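Local structure of beta-lactamase domain protein (Burkholderia ambifaria, 5I0P) at residues A[52-57]-A[67-72]. The protein binds two zinc ions through a metallo-beta-lactamase fold and is probably a metal-dependent hydrolase. Residues are numbered along the deposited sequence; the frame is centred on the assembly and turned at random.
Sequences NLWLLR and TIVDCG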
ATOM      1  N   ASN A  52      -3.842   1.655   9.386  1.00 25.84           N
ATOM      2  CA  ASN A  52      -3.199   1.025  10.532  1.00 32.31           C
ATOM      3  C   ASN A  52      -1.712   1.302  10.481  1.00 29.13           C
ATOM      4  O   ASN A  52      -1.084   1.092   9.439  1.00 30.23           O
ATOM      5  CB  ASN A  52      -3.430  -0.484  10.553  1.00 31.76           C
ATOM      6  CG  ASN A  52      -4.883  -0.840  10.541  1.00 28.69           C
ATOM      7  OD1 ASN A  52      -5.659  -0.250  11.281  1.00 24.94           O
ATOM      8  ND2 ASN A  52      -5.265  -1.833   9.726  1.00 20.21           N
ATOM      9  N   LEU A  53      -1.160   1.790  11.594  1.00 26.09           N
ATOM     10  CA  LEU A  53       0.278   2.029  11.709  1.00 31.09           C
ATOM     11  C   LEU A  53       0.862   1.114  12.776  1.00 30.06           C
ATOM     12  O   LEU A  53       0.152   0.606  13.644  1.00 33.69           O
ATOM     13  CB  LEU A  53       0.603   3.509  12.026  1.00 24.21           C
ATOM     14  CG  LEU A  53      -0.095   4.601  11.196  1.00 28.78           C
ATOM     15  CD1 LEU A  53       0.333   5.968  11.672  1.00 22.57           C
ATOM     16  CD2 LEU A  53       0.108   4.459   9.648  1.00 27.72           C
ATOM     17  N   TRP A  54       2.165   0.887  12.703  1.00 23.93           N
ATOM     18  CA  TRP A  54       2.804  -0.075  13.582  1.00 30.14           C
ATOM     19  C   TRP A  54       3.923   0.603  14.365  1.00 35.07           C
ATOM     20  O   TRP A  54       4.769   1.305  13.786  1.00 32.18           O
ATOM     21  CB  TRP A  54       3.305  -1.287  12.769  1.00 31.28           C
ATOM     22  CG  TRP A  54       2.273  -1.703  11.779  1.00 30.87           C
ATOM     23  CD1 TRP A  54       2.293  -1.453  10.430  1.00 24.10           C
ATOM     24  CD2 TRP A  54       1.002  -2.328  12.054  1.00 30.09           C
ATOM     25  NE1 TRP A  54       1.150  -1.931   9.846  1.00 20.12           N
ATOM     26  CE2 TRP A  54       0.327  -2.457  10.809  1.00 25.25           C
ATOM     27  CE3 TRP A  54       0.380  -2.808  13.220  1.00 32.07           C
ATOM     28  CZ2 TRP A  54      -0.937  -3.055  10.694  1.00 20.58           C
ATOM     29  CZ3 TRP A  54      -0.872  -3.410  13.113  1.00 28.82           C
ATOM     30  CH2 TRP A  54      -1.524  -3.524  11.854  1.00 30.97           C
ATOM     31  N   LEU A  55       3.881   0.423  15.692  1.00 38.30           N
ATOM     32  CA  LEU A  55       4.949   0.806  16.607  1.00 33.30           C
ATOM     33  C   LEU A  55       5.665  -0.472  17.032  1.00 37.99           C
ATOM     34  O   LEU A  55       5.039  -1.358  17.634  1.00 36.68           O
ATOM     35  CB  LEU A  55       4.407   1.511  17.839  1.00 28.51           C
ATOM     36  CG  LEU A  55       4.216   3.013  17.924  1.00 44.01           C
ATOM     37  CD1 LEU A  55       3.573   3.350  19.287  1.00 46.03           C
ATOM     38  CD2 LEU A  55       5.512   3.756  17.741  1.00 40.92           C
ATOM     39  N   LEU A  56       6.955  -0.585  16.697  1.00 34.42           N
ATOM     40  CA  LEU A  56       7.735  -1.769  17.017  1.00 29.27           C
ATOM     41  C   LEU A  56       8.772  -1.441  18.081  1.00 37.20           C
ATOM     42  O   LEU A  56       9.617  -0.567  17.879  1.00 41.87           O
ATOM     43  CB  LEU A  56       8.401  -2.312  15.770  1.00 28.36           C
ATOM     44  CG  LEU A  56       7.518  -2.556  14.553  1.00 37.27           C
ATOM     45  CD1 LEU A  56       8.367  -3.202  13.467  1.00 36.73           C
ATOM     46  CD2 LEU A  56       6.362  -3.437  14.914  1.00 28.75           C
ATOM     47  N   ARG A  57       8.698  -2.130  19.216  1.00 40.68           N
ATOM     48  CA  ARG A  57       9.713  -1.990  20.247  1.00 40.76           C
ATOM     49  C   ARG A  57      11.087  -2.384  19.705  1.00 45.69           C
ATOM     50  O   ARG A  57      11.254  -3.443  19.091  1.00 47.73           O
ATOM     51  CB  ARG A  57       9.338  -2.853  21.440  1.00 39.38           C
ATOM     52  CG  ARG A  57      10.252  -2.651  22.597  1.00 43.31           C
ATOM     53  CD  ARG A  57      10.230  -1.217  23.030  1.00 41.67           C
ATOM     54  NE  ARG A  57      10.853  -1.082  24.342  1.00 42.07           N
ATOM     55  CZ  ARG A  57      12.167  -1.088  24.554  1.00 48.40           C
ATOM     56  NH1 ARG A  57      12.993  -1.211  23.520  1.00 54.51           N
ATOM     57  NH2 ARG A  57      12.657  -0.966  25.789  1.00 46.25           N
ATOM     58  N   THR A  67      10.588   1.680  16.391  1.00 42.37           N
ATOM     59  CA  THR A  67      10.603   1.893  14.957  1.00 43.83           C
ATOM     60  C   THR A  67       9.162   2.070  14.520  1.00 35.99           C
ATOM     61  O   THR A  67       8.297   1.264  14.884  1.00 30.26           O
ATOM     62  CB  THR A  67      11.241   0.734  14.210  1.00 47.06           C
ATOM     63  OG1 THR A  67      12.648   0.773  14.442  1.00 42.96           O
ATOM     64  CG2 THR A  67      10.981   0.903  12.699  1.00 45.15           C
ATOM     65  N   ILE A  68       8.894   3.171  13.835  1.00 34.99           N
ATOM     66  CA  ILE A  68       7.571   3.436  13.296  1.00 35.19           C
ATOM     67  C   ILE A  68       7.474   2.809  11.922  1.00 30.16           C
ATOM     68  O   ILE A  68       8.395   2.936  11.108  1.00 32.77           O
ATOM     69  CB  ILE A  68       7.298   4.947  13.229  1.00 35.02           C
ATOM     70  CG1 ILE A  68       7.158   5.524  14.641  1.00 34.64           C
ATOM     71  CG2 ILE A  68       6.055   5.200  12.424  1.00 24.13           C
ATOM     72  CD1 ILE A  68       6.988   7.026  14.643  1.00 27.26           C
ATOM     73  N   VAL A  69       6.362   2.141  11.646  1.00 25.85           N
ATOM     74  CA  VAL A  69       6.059   1.726  10.282  1.00 23.27           C
ATOM     75  C   VAL A  69       4.827   2.478   9.805  1.00 31.19           C
ATOM     76  O   VAL A  69       3.698   2.171  10.219  1.00 37.23           O
ATOM     77  CB  VAL A  69       5.870   0.211  10.169  1.00 25.23           C
ATOM     78  CG1 VAL A  69       5.545  -0.191   8.706  1.00 20.52           C
ATOM     79  CG2 VAL A  69       7.131  -0.507  10.700  1.00 23.96           C
ATOM     80  N   ASP A  70       5.054   3.427   8.888  1.00 31.73           N
ATOM     81  CA  ASP A  70       4.030   4.229   8.210  1.00 23.08           C
ATOM     82  C   ASP A  70       3.487   5.336   9.113  1.00 20.89           C
ATOM     83  O   ASP A  70       3.524   5.234  10.336  1.00 24.30           O
ATOM     84  CB  ASP A  70       2.913   3.319   7.659  1.00 21.02           C
ATOM     85  CG  ASP A  70       3.368   2.504   6.435  1.00 26.53           C
ATOM     86  OD1 ASP A  70       4.454   2.797   5.909  1.00 25.59           O
ATOM     87  OD2 ASP A  70       2.639   1.589   5.982  1.00 24.10           O
ATOM     88  N   CYS A  71       2.947   6.386   8.506  1.00 20.79           N
ATOM     89  CA  CYS A  71       2.942   7.709   9.112  1.00 28.44           C
ATOM     90  C   CYS A  71       1.584   8.387   9.244  1.00 33.62           C
ATOM     91  O   CYS A  71       1.423   9.247  10.117  1.00 33.39           O
ATOM     92  CB  CYS A  71       3.865   8.623   8.281  1.00 28.70           C
ATOM     93  SG  CYS A  71       5.479   7.915   8.002  1.00 34.70           S
ATOM     94  N   GLY A  72       0.626   8.045   8.373  1.00 27.49           N
ATOM     95  CA  GLY A  72      -0.582   8.821   8.226  1.00 27.10           C
ATOM     96  C   GLY A  72      -0.378   9.925   7.206  1.00 31.80           C
ATOM     97  O   GLY A  72       0.742  10.225   6.788  1.00 38.09           O
TER
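With CG1 anti to the backbone N (chi1 180°), V69 sets that methyl near the plane of the W54 ring, at its edge and 3.9 Å from W54 CD1, while CG2, beside the backbone N, turns to L56 CD1. The two segments are neighbouring arms of a beta hairpin in one of the two mixed sheets of the metallo-beta-lactamase fold. W54–V69 and L56–T67 are hydrogen-bonded antiparallel pairs; of their four backbone bonds, V69 N to W54 O is the shortest at 2.8 Å, and W54 N to V69 O the longest at 3.2 Å. L55 and I68 form the non-hydrogen-bonded pair between them, their side chains lying side by side on the face of the sheet opposite W54, L56, T67 and V69, where I85 and W82 of helix 76-88 pack against them. Beyond V69 the strand ends, and L53 CD2 rests 3.6 Å from D70 CB. The carboxylate of D70 takes two hydrogen bonds, OD1 from T101 N and OD2 from ND1 of the zinc ligand H107, which makes D70 a second-shell residue, consistent with a part in orienting that imidazole. The chain then passes L53, whose CD1 lies 3.5 Å from D70 O.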